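UPF0303 protein YBR137W (Saccharomyces cerevisiae, PDB 4CLC) is a cytoplasmic UPF0303-family protein of uncertain function, related in sequence to the HbpS-like haem-degrading proteins and assembling with other protein chains. Local coordinates at residues K57-P66 and P142-L151; W87-F98 and S122-L133. All coordinates share one frame; numbering follows the deposited sequence.

Contact 1. Residues K57-P66 and P142-L151; sequences KPVAIDISLP and PYACLTISGL
Strands 60-64 and 144-149 run antiparallel, with axes 4.8 Å apart and 167° between their directions. Ala60-Ser149, Asp62-Thr147 and Ser64-Cys145 are the hydrogen-bonded pairs, and each carries two backbone bonds. Ala60 N to Ser149 O is 2.8 Å. The bonds lengthen at the other end, where Ser64 N to Cys145 O is 3.3 Å. Ile61-Ile148 and Ile63-Leu146 are the non-hydrogen-bonded pairs.

Those four residues put their side chains on one apolar face. Leu146 reaches towards both isoleucines of the partner strand with a single methyl. Its CD1 lies 4.3 Å from Ile61 CG2 and is almost as close to CG1 of Ile63. Val59 fills the end of the ladder with both branches. CG1 is anti to the backbone N (chi1 167°) and lies 3.5 Å from Ile148 CG2. Val59 CG2 meets the Leu151 side chain at about a right angle.

The other face is more polar. Asp62 OD1 accepts a hydrogen bond from Ser64 OG, modelled too short to be taken literally. A water sits among Asp62 OD1, Cys145 O and Thr147 OG1, 2.8 Å from Thr147 OG1, and links the two strands on this face. The second oxygen, Asp62 OD2, forms a salt bridge with Arg73.

The pair lies in the middle of a mixed sheet, with strand 70-75 beside 60-64 and strand 131-136 beside 144-149. A classic bulge places Tyr143 and Ala144 together opposite Ile134. Helix 36-53 covers the isoleucine face through Leu42, Ile46 and Val50, while helix 84-98 covers the Asp62 face.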
loop_
_atom_site.group_PDB
_atom_site.type_symbol
_atom_site.label_atom_id
_atom_site.label_comp_id
_atom_site.label_asym_id
_atom_site.label_seq_id
_atom_site.Cartn_x
_atom_site.Cartn_y
_atom_site.Cartn_z
ATOM N N LYS D 57 23.997 -31.654 -3.225
ATOM C CA LYS D 57 23.142 -30.612 -3.811
ATOM C C LYS D 57 22.143 -30.113 -2.763
ATOM O O LYS D 57 21.318 -30.884 -2.269
ATOM C CB LYS D 57 22.401 -31.143 -5.048
ATOM C CG LYS D 57 23.230 -31.138 -6.338
ATOM C CD LYS D 57 23.483 -29.727 -6.828
ATOM C CE LYS D 57 24.359 -29.686 -8.063
ATOM N NZ LYS D 57 24.552 -28.264 -8.518
ATOM N N PRO D 58 22.254 -28.836 -2.369
ATOM C CA PRO D 58 21.272 -28.355 -1.394
ATOM C C PRO D 58 19.902 -28.203 -2.034
ATOM O O PRO D 58 19.736 -27.462 -3.005
ATOM C CB PRO D 58 21.837 -27.000 -0.970
ATOM C CG PRO D 58 22.568 -26.515 -2.188
ATOM C CD PRO D 58 23.094 -27.751 -2.903
ATOM N N VAL D 59 18.899 -28.825 -1.437
ATOM C CA VAL D 59 17.578 -28.814 -2.023
ATOM C C VAL D 59 16.541 -28.568 -0.947
ATOM O O VAL D 59 16.669 -29.071 0.164
ATOM C CB VAL D 59 17.302 -30.131 -2.772
ATOM C CG1 VAL D 59 15.852 -30.275 -3.105
ATOM C CG2 VAL D 59 18.114 -30.167 -4.028
ATOM N N ALA D 60 15.535 -27.760 -1.276
ATOM C CA ALA D 60 14.482 -27.426 -0.334
ATOM C C ALA D 60 13.232 -28.213 -0.704
ATOM O O ALA D 60 12.904 -28.342 -1.871
ATOM C CB ALA D 60 14.223 -25.938 -0.324
ATOM N N ILE D 61 12.554 -28.755 0.297
ATOM C CA ILE D 61 11.382 -29.584 0.085
ATOM C C ILE D 61 10.205 -29.073 0.909
ATOM O O ILE D 61 10.333 -28.935 2.113
ATOM C CB ILE D 61 11.678 -31.050 0.460
ATOM C CG1 ILE D 61 12.820 -31.593 -0.394
ATOM C CG2 ILE D 61 10.444 -31.906 0.321
ATOM C CD1 ILE D 61 13.371 -32.895 0.112
ATOM N N ASP D 62 9.064 -28.800 0.275
ATOM C CA ASP D 62 7.897 -28.318 1.001
ATOM C C ASP D 62 6.645 -29.203 0.821
ATOM O O ASP D 62 6.405 -29.774 -0.246
ATOM C CB ASP D 62 7.581 -26.876 0.580
ATOM C CG ASP D 62 6.493 -26.228 1.451
ATOM O OD1 ASP D 62 5.294 -26.356 1.113
ATOM O OD2 ASP D 62 6.847 -25.576 2.468
ATOM N N ILE D 63 5.843 -29.325 1.869
ATOM C CA ILE D 63 4.499 -29.856 1.697
ATOM C C ILE D 63 3.556 -28.899 2.398
ATOM O O ILE D 63 3.670 -28.698 3.604
ATOM C CB ILE D 63 4.337 -31.285 2.263
ATOM C CG1 ILE D 63 5.304 -32.239 1.566
ATOM C CG2 ILE D 63 2.896 -31.774 2.110
ATOM C CD1 ILE D 63 5.272 -33.639 2.122
ATOM N N SER D 64 2.648 -28.288 1.641
ATOM C CA SER D 64 1.714 -27.337 2.205
ATOM C C SER D 64 0.305 -27.651 1.751
ATOM O O SER D 64 0.096 -28.333 0.759
ATOM C CB SER D 64 2.090 -25.911 1.812
ATOM O OG SER D 64 3.341 -25.527 2.358
ATOM N N LEU D 65 -0.677 -27.164 2.489
ATOM C CA LEU D 65 -2.051 -27.302 2.069
ATOM C C LEU D 65 -2.329 -26.179 1.102
ATOM O O LEU D 65 -1.546 -25.236 1.027
ATOM C CB LEU D 65 -2.986 -27.257 3.266
ATOM C CG LEU D 65 -2.847 -28.370 4.285
ATOM C CD1 LEU D 65 -3.920 -28.225 5.337
ATOM C CD2 LEU D 65 -2.954 -29.698 3.583
ATOM N N PRO D 66 -3.432 -26.275 0.340
ATOM C CA PRO D 66 -3.767 -25.206 -0.599
ATOM C C PRO D 66 -4.030 -23.883 0.084
ATOM O O PRO D 66 -3.955 -22.848 -0.572
ATOM C CB PRO D 66 -5.036 -25.715 -1.283
ATOM C CG PRO D 66 -5.496 -26.857 -0.470
ATOM C CD PRO D 66 -4.312 -27.441 0.169
ATOM N N PRO D 142 -7.080 -31.243 -5.183
ATOM C CA PRO D 142 -5.825 -31.723 -4.606
ATOM C C PRO D 142 -5.781 -31.658 -3.081
ATOM O O PRO D 142 -6.323 -30.718 -2.487
ATOM C CB PRO D 142 -4.782 -30.782 -5.210
ATOM C CG PRO D 142 -5.524 -29.584 -5.576
ATOM C CD PRO D 142 -6.876 -30.033 -5.992
ATOM N N TYR D 143 -5.151 -32.664 -2.471
ATOM C CA TYR D 143 -4.872 -32.672 -1.037
ATOM C C TYR D 143 -3.972 -31.501 -0.659
ATOM O O TYR D 143 -4.219 -30.784 0.309
ATOM C CB TYR D 143 -4.187 -33.984 -0.609
ATOM C CG TYR D 143 -5.115 -35.132 -0.292
ATOM C CD1 TYR D 143 -6.316 -34.910 0.351
ATOM C CD2 TYR D 143 -4.781 -36.448 -0.632
ATOM C CE1 TYR D 143 -7.175 -35.954 0.647
ATOM C CE2 TYR D 143 -5.632 -37.497 -0.343
ATOM C CZ TYR D 143 -6.826 -37.238 0.303
ATOM O OH TYR D 143 -7.701 -38.243 0.612
ATOM N N ALA D 144 -2.907 -31.338 -1.425
ATOM C CA ALA D 144 -1.817 -30.469 -1.037
ATOM C C ALA D 144 -0.949 -30.197 -2.248
ATOM O O ALA D 144 -1.331 -30.486 -3.364
ATOM C CB ALA D 144 -1.011 -31.097 0.074
ATOM N N CYS D 145 0.210 -29.608 -2.021
ATOM C CA CYS D 145 1.156 -29.387 -3.082
ATOM C C CYS D 145 2.557 -29.729 -2.554
ATOM O O CYS D 145 2.944 -29.327 -1.447
ATOM C CB CYS D 145 1.058 -27.943 -3.587
ATOM S SG CYS D 145 2.279 -27.434 -4.831
ATOM N N LEU D 146 3.298 -30.499 -3.343
ATOM C CA LEU D 146 4.670 -30.837 -3.033
ATOM C C LEU D 146 5.580 -29.962 -3.873
ATOM O O LEU D 146 5.379 -29.857 -5.070
ATOM C CB LEU D 146 4.914 -32.320 -3.305
ATOM C CG LEU D 146 6.320 -32.825 -3.593
ATOM C CD1 LEU D 146 7.207 -32.548 -2.420
ATOM C CD2 LEU D 146 6.235 -34.290 -3.841
ATOM N N THR D 147 6.562 -29.321 -3.253
ATOM C CA THR D 147 7.408 -28.386 -3.970
ATOM C C THR D 147 8.872 -28.587 -3.643
ATOM O O THR D 147 9.269 -28.540 -2.478
ATOM C CB THR D 147 7.055 -26.931 -3.660
ATOM O OG1 THR D 147 5.687 -26.677 -3.980
ATOM C CG2 THR D 147 7.933 -26.011 -4.467
ATOM N N ILE D 148 9.673 -28.798 -4.685
ATOM C CA ILE D 148 11.089 -29.041 -4.526
ATOM C C ILE D 148 11.818 -27.901 -5.189
ATOM O O ILE D 148 11.317 -27.309 -6.149
ATOM C CB ILE D 148 11.484 -30.394 -5.127
ATOM C CG1 ILE D 148 10.718 -31.513 -4.417
ATOM C CG2 ILE D 148 12.964 -30.635 -5.017
ATOM C CD1 ILE D 148 11.012 -32.880 -4.942
ATOM N N SER D 149 12.979 -27.554 -4.658
ATOM C CA SER D 149 13.746 -26.449 -5.194
ATOM C C SER D 149 15.236 -26.664 -4.999
ATOM O O SER D 149 15.652 -27.135 -3.958
ATOM C CB SER D 149 13.323 -25.136 -4.533
ATOM O OG SER D 149 14.437 -24.268 -4.360
ATOM N N GLY D 150 16.034 -26.230 -5.967
ATOM C CA GLY D 150 17.479 -26.292 -5.884
ATOM C C GLY D 150 18.200 -27.198 -6.863
ATOM O O GLY D 150 19.427 -27.115 -6.994
ATOM N N LEU D 151 17.459 -28.042 -7.571
ATOM C CA LEU D 151 18.031 -28.780 -8.701
ATOM C C LEU D 151 17.778 -28.034 -10.011
ATOM O O LEU D 151 17.335 -26.888 -10.010
ATOM C CB LEU D 151 17.446 -30.193 -8.779
ATOM C CG LEU D 151 17.592 -31.026 -7.505
ATOM C CD1 LEU D 151 16.824 -32.318 -7.623
ATOM C CD2 LEU D 151 19.058 -31.297 -7.235
HETATM O O HOH W 1 4.403 -27.236 -1.586
#

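Contact 2. Residues W87-F98 and S122-L133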
loop_
_atom_site.group_PDB
_atom_site.type_symbol
_atom_site.label_atom_id
_atom_site.label_comp_id
_atom_site.label_asym_id
_atom_site.label_seq_id
_atom_site.Cartn_x
_atom_site.Cartn_y
_atom_site.Cartn_z
ATOM N N TRP D 87 11.440 -19.294 -4.141
ATOM C CA TRP D 87 11.161 -20.204 -5.249
ATOM C C TRP D 87 10.069 -21.165 -4.854
ATOM O O TRP D 87 9.147 -21.420 -5.636
ATOM C CB TRP D 87 12.421 -20.971 -5.696
ATOM C CG TRP D 87 13.212 -20.198 -6.719
ATOM C CD1 TRP D 87 14.316 -19.419 -6.497
ATOM C CD2 TRP D 87 12.924 -20.090 -8.105
ATOM N NE1 TRP D 87 14.728 -18.833 -7.661
ATOM C CE2 TRP D 87 13.887 -19.235 -8.674
ATOM C CE3 TRP D 87 11.942 -20.635 -8.935
ATOM C CZ2 TRP D 87 13.906 -18.919 -10.030
ATOM C CZ3 TRP D 87 11.956 -20.320 -10.280
ATOM C CH2 TRP D 87 12.929 -19.471 -10.814
ATOM N N ILE D 88 10.147 -21.674 -3.630
ATOM C CA ILE D 88 9.122 -22.581 -3.147
ATOM C C ILE D 88 7.756 -21.900 -3.127
ATOM O O ILE D 88 6.771 -22.489 -3.555
ATOM C CB ILE D 88 9.469 -23.124 -1.756
ATOM C CG1 ILE D 88 10.565 -24.178 -1.892
ATOM C CG2 ILE D 88 8.233 -23.752 -1.086
ATOM C CD1 ILE D 88 10.856 -24.885 -0.619
ATOM N N GLN D 89 7.708 -20.651 -2.663
ATOM C CA GLN D 89 6.444 -19.933 -2.582
ATOM C C GLN D 89 5.912 -19.627 -3.959
ATOM O O GLN D 89 4.739 -19.850 -4.251
ATOM C CB GLN D 89 6.596 -18.645 -1.787
ATOM C CG GLN D 89 5.407 -18.378 -0.875
ATOM C CD GLN D 89 5.204 -19.478 0.190
ATOM O OE1 GLN D 89 6.046 -20.375 0.372
ATOM N NE2 GLN D 89 4.081 -19.396 0.908
ATOM N N ARG D 90 6.803 -19.146 -4.818
ATOM C CA ARG D 90 6.438 -18.822 -6.182
ATOM C C ARG D 90 6.012 -20.049 -7.015
ATOM O O ARG D 90 5.054 -19.962 -7.801
ATOM C CB ARG D 90 7.588 -18.082 -6.838
ATOM C CG ARG D 90 7.925 -16.798 -6.141
ATOM C CD ARG D 90 9.036 -16.062 -6.818
ATOM N NE ARG D 90 8.738 -15.849 -8.232
ATOM C CZ ARG D 90 9.419 -16.399 -9.235
ATOM N NH1 ARG D 90 10.462 -17.183 -8.996
ATOM N NH2 ARG D 90 9.058 -16.155 -10.479
ATOM N N LYS D 91 6.678 -21.190 -6.848
ATOM C CA LYS D 91 6.258 -22.366 -7.603
ATOM C C LYS D 91 4.897 -22.853 -7.123
ATOM O O LYS D 91 3.982 -23.075 -7.925
ATOM C CB LYS D 91 7.279 -23.495 -7.495
ATOM C CG LYS D 91 8.610 -23.198 -8.139
ATOM C CD LYS D 91 9.472 -24.437 -8.198
ATOM C CE LYS D 91 10.921 -24.097 -8.516
ATOM N NZ LYS D 91 11.775 -25.330 -8.498
ATOM N N LYS D 92 4.784 -23.011 -5.804
ATOM C CA LYS D 92 3.575 -23.484 -5.132
ATOM C C LYS D 92 2.390 -22.631 -5.526
ATOM O O LYS D 92 1.310 -23.144 -5.811
ATOM C CB LYS D 92 3.767 -23.457 -3.607
ATOM C CG LYS D 92 2.576 -23.936 -2.817
ATOM C CD LYS D 92 2.821 -23.944 -1.324
ATOM C CE LYS D 92 3.206 -22.599 -0.804
ATOM N NZ LYS D 92 4.536 -22.696 -0.155
ATOM N N LYS D 93 2.608 -21.323 -5.553
ATOM C CA LYS D 93 1.539 -20.399 -5.856
ATOM C C LYS D 93 0.982 -20.683 -7.250
ATOM O O LYS D 93 -0.232 -20.880 -7.411
ATOM C CB LYS D 93 2.011 -18.943 -5.732
ATOM C CG LYS D 93 0.832 -17.988 -5.664
ATOM C CD LYS D 93 1.197 -16.572 -5.285
ATOM C CE LYS D 93 -0.070 -15.738 -5.057
ATOM N NZ LYS D 93 0.150 -14.545 -4.175
ATOM N N THR D 94 1.867 -20.726 -8.248
ATOM C CA THR D 94 1.465 -21.070 -9.606
ATOM C C THR D 94 0.693 -22.386 -9.631
ATOM O O THR D 94 -0.447 -22.424 -10.088
ATOM C CB THR D 94 2.663 -21.200 -10.550
ATOM O OG1 THR D 94 3.355 -19.947 -10.669
ATOM C CG2 THR D 94 2.190 -21.642 -11.894
ATOM N N ALA D 95 1.293 -23.451 -9.103
ATOM C CA ALA D 95 0.654 -24.769 -9.099
ATOM C C ALA D 95 -0.748 -24.806 -8.492
ATOM O O ALA D 95 -1.643 -25.396 -9.089
ATOM C CB ALA D 95 1.528 -25.760 -8.387
ATOM N N LEU D 96 -0.952 -24.194 -7.321
ATOM C CA LEU D 96 -2.257 -24.265 -6.645
ATOM C C LEU D 96 -3.314 -23.458 -7.383
ATOM O O LEU D 96 -4.507 -23.795 -7.380
ATOM C CB LEU D 96 -2.151 -23.788 -5.194
ATOM C CG LEU D 96 -1.505 -24.756 -4.193
ATOM C CD1 LEU D 96 -1.021 -24.013 -2.945
ATOM C CD2 LEU D 96 -2.442 -25.907 -3.828
ATOM N N ARG D 97 -2.870 -22.391 -8.024
ATOM C CA ARG D 97 -3.783 -21.533 -8.753
ATOM C C ARG D 97 -4.260 -22.166 -10.052
ATOM O O ARG D 97 -5.458 -22.130 -10.380
ATOM C CB ARG D 97 -3.123 -20.194 -9.066
ATOM C CG ARG D 97 -3.942 -19.362 -10.003
ATOM C CD ARG D 97 -3.380 -17.972 -10.167
ATOM N NE ARG D 97 -4.168 -17.208 -11.137
ATOM C CZ ARG D 97 -4.070 -15.896 -11.305
ATOM N NH1 ARG D 97 -3.225 -15.193 -10.559
ATOM N NH2 ARG D 97 -4.826 -15.291 -12.208
ATOM N N PHE D 98 -3.313 -22.713 -10.813
ATOM C CA PHE D 98 -3.629 -23.136 -12.166
ATOM C C PHE D 98 -4.057 -24.593 -12.293
ATOM O O PHE D 98 -4.629 -24.979 -13.317
ATOM C CB PHE D 98 -2.445 -22.838 -13.062
ATOM C CG PHE D 98 -2.218 -21.358 -13.288
ATOM C CD1 PHE D 98 -3.000 -20.654 -14.189
ATOM C CD2 PHE D 98 -1.226 -20.679 -12.596
ATOM C CE1 PHE D 98 -2.789 -19.294 -14.395
ATOM C CE2 PHE D 98 -1.011 -19.338 -12.795
ATOM C CZ PHE D 98 -1.793 -18.639 -13.701
ATOM N N SER D 122 4.771 -12.770 -11.698
ATOM C CA SER D 122 6.037 -13.495 -11.910
ATOM C C SER D 122 7.113 -13.120 -10.887
ATOM O O SER D 122 8.012 -13.929 -10.644
ATOM C CB SER D 122 6.608 -13.302 -13.345
ATOM O OG SER D 122 7.606 -12.278 -13.439
ATOM N N LYS D 123 6.999 -11.970 -10.216
ATOM C CA LYS D 123 7.789 -11.800 -8.995
ATOM C C LYS D 123 7.115 -12.660 -7.938
ATOM O O LYS D 123 7.706 -12.987 -6.919
ATOM C CB LYS D 123 7.892 -10.339 -8.531
ATOM C CG LYS D 123 9.103 -9.565 -9.095
ATOM C CD LYS D 123 8.819 -9.098 -10.518
ATOM C CE LYS D 123 10.080 -9.061 -11.388
ATOM N NZ LYS D 123 9.764 -8.731 -12.820
ATOM N N GLU D 124 5.895 -13.058 -8.274
ATOM C CA GLU D 124 4.894 -13.677 -7.431
ATOM C C GLU D 124 4.680 -15.143 -7.837
ATOM O O GLU D 124 4.676 -16.032 -6.993
ATOM C CB GLU D 124 3.575 -12.881 -7.508
ATOM C CG GLU D 124 2.515 -13.266 -6.464
ATOM C CD GLU D 124 1.256 -12.382 -6.476
ATOM O OE1 GLU D 124 1.132 -11.482 -7.337
ATOM O OE2 GLU D 124 0.377 -12.600 -5.608
ATOM N N TYR D 125 4.371 -15.381 -9.108
ATOM C CA TYR D 125 4.267 -16.749 -9.620
ATOM C C TYR D 125 5.518 -17.215 -10.382
ATOM O O TYR D 125 6.045 -16.495 -11.211
ATOM C CB TYR D 125 3.058 -16.870 -10.530
ATOM C CG TYR D 125 1.731 -16.560 -9.883
ATOM C CD1 TYR D 125 1.263 -15.245 -9.798
ATOM C CD2 TYR D 125 0.933 -17.572 -9.383
ATOM C CE1 TYR D 125 0.053 -14.953 -9.226
ATOM C CE2 TYR D 125 -0.281 -17.284 -8.810
ATOM C CZ TYR D 125 -0.718 -15.971 -8.734
ATOM O OH TYR D 125 -1.948 -15.693 -8.170
ATOM N N ALA D 126 5.992 -18.419 -10.103
ATOM C CA ALA D 126 7.150 -18.947 -10.817
ATOM C C ALA D 126 6.715 -20.007 -11.806
ATOM O O ALA D 126 5.825 -20.815 -11.523
ATOM C CB ALA D 126 8.170 -19.521 -9.869
ATOM N N PHE D 127 7.278 -19.948 -13.003
ATOM C CA PHE D 127 6.924 -20.928 -14.000
ATOM C C PHE D 127 7.977 -22.019 -14.293
ATOM O O PHE D 127 7.749 -22.871 -15.170
ATOM C CB PHE D 127 6.471 -20.174 -15.240
ATOM C CG PHE D 127 5.133 -19.546 -15.046
ATOM C CD1 PHE D 127 5.020 -18.287 -14.463
ATOM C CD2 PHE D 127 3.973 -20.256 -15.344
ATOM C CE1 PHE D 127 3.777 -17.729 -14.237
ATOM C CE2 PHE D 127 2.728 -19.704 -15.126
ATOM C CZ PHE D 127 2.629 -18.443 -14.566
ATOM N N HIS D 128 9.103 -22.002 -13.564
ATOM C CA HIS D 128 10.022 -23.158 -13.502
ATOM C C HIS D 128 9.367 -24.334 -12.791
ATOM O O HIS D 128 8.400 -24.153 -12.055
ATOM C CB HIS D 128 11.306 -22.816 -12.777
ATOM C CG HIS D 128 12.148 -21.806 -13.489
ATOM N ND1 HIS D 128 11.610 -20.798 -14.260
ATOM C CD2 HIS D 128 13.488 -21.609 -13.490
ATOM C CE1 HIS D 128 12.583 -20.041 -14.732
ATOM N NE2 HIS D 128 13.732 -20.509 -14.282
ATOM N N GLY D 129 9.880 -25.540 -13.010
ATOM C CA GLY D 129 9.257 -26.727 -12.454
ATOM C C GLY D 129 9.688 -27.061 -11.031
ATOM O O GLY D 129 10.615 -26.468 -10.492
ATOM N N GLY D 130 9.077 -28.097 -10.469
ATOM C CA GLY D 130 9.324 -28.503 -9.091
ATOM C C GLY D 130 8.172 -28.446 -8.095
ATOM O O GLY D 130 8.296 -28.976 -6.995
ATOM N N ALA D 131 7.042 -27.863 -8.493
ATOM C CA ALA D 131 5.852 -27.847 -7.660
ATOM C C ALA D 131 4.811 -28.764 -8.246
ATOM O O ALA D 131 4.235 -28.461 -9.284
ATOM C CB ALA D 131 5.293 -26.447 -7.541
ATOM N N VAL D 132 4.553 -29.874 -7.573
ATOM C CA VAL D 132 3.581 -30.829 -8.052
ATOM C C VAL D 132 2.460 -30.956 -7.037
ATOM O O VAL D 132 2.698 -31.201 -5.863
ATOM C CB VAL D 132 4.235 -32.217 -8.313
ATOM C CG1 VAL D 132 3.184 -33.264 -8.631
ATOM C CG2 VAL D 132 5.246 -32.120 -9.432
ATOM N N LEU D 133 1.232 -30.765 -7.486
ATOM C CA LEU D 133 0.097 -30.969 -6.626
ATOM C C LEU D 133 0.026 -32.422 -6.176
ATOM O O LEU D 133 0.467 -33.323 -6.891
ATOM C CB LEU D 133 -1.197 -30.572 -7.334
ATOM C CG LEU D 133 -1.337 -29.101 -7.701
ATOM C CD1 LEU D 133 -2.540 -28.901 -8.599
ATOM C CD2 LEU D 133 -1.473 -28.280 -6.459
#
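Arg90, Thr94 and Ala95 bring helix 87-98 against the segment 122-133, a helix-on-sheet packing in the alpha/beta fold of an HbpS-like domain. The helix crosses the short strand 131-133 at -34°, with axes 7.7 Å apart.

The packing is tightest along the buried side. Ala131 CB sits between Lys91 CB and Ala95 CB, 3.9 Å from the latter. At the next residue, Leu96 CD2 meets Leu133 CD2. Thr94 OG1 bonds Ala126 O; CG2, anti to the backbone N (chi1 of OG1 -63°), comes off-centre over the Phe127 ring. The extended Lys91 chain carries NZ to Gly129 O, and Ile148 O is a second acceptor for this buried ammonium. The Arg90 guanidinium takes Ala126 CB over one face. Its NH2 is modelled very close to Ser122 O, so the details of that bond are doubtful.

The Tyr125 ring lies against the helix, its edge at Thr94 and its hydroxyl at Arg97. Lys93 CD stands over one ring face, 4.1 Å from the centroid. Arg97 NH1 donates a hydrogen bond to Tyr125 OH, 2.8 Å, close to the guanidinium plane. Arg97 NE has a salt bridge to an acidic side chain of another chain.

Trp87 and His128 are a close, partly exposed pair at the subunit boundary, with Trp87 CH2 over the centre of the His128 ring. The looser, partly exposed side holds the salt bridge of Lys93 NZ and Glu124 OE2, whose modelled closeness is doubtful. Back in the tight part, Ala126 N donates to Arg90 O at 2.9 Å, from above the carbonyl plane.

How the contacts relate
After the N-terminal helices, strand 30-31 and helix 36-53, the chain reaches residues 57-66, the early strand of contact 1. It then passes strand 70-75 and enters helix 84-98, the first half of contact 2. Residues 122-133 come back to that helix and close a loop containing two short helices. Strand 131-136 leads on to residues 142-151, which return to 57-66 and close the larger loop of contact 1. Contact 2 therefore lies wholly within the span of contact 1. The two meet where strands 131-136 and 144-149 are neighbours, and where Ile88 packs on Ala60. Contact 1 joins two strands of the sheet; contact 2 packs helix 84-98 on the Asp62 face.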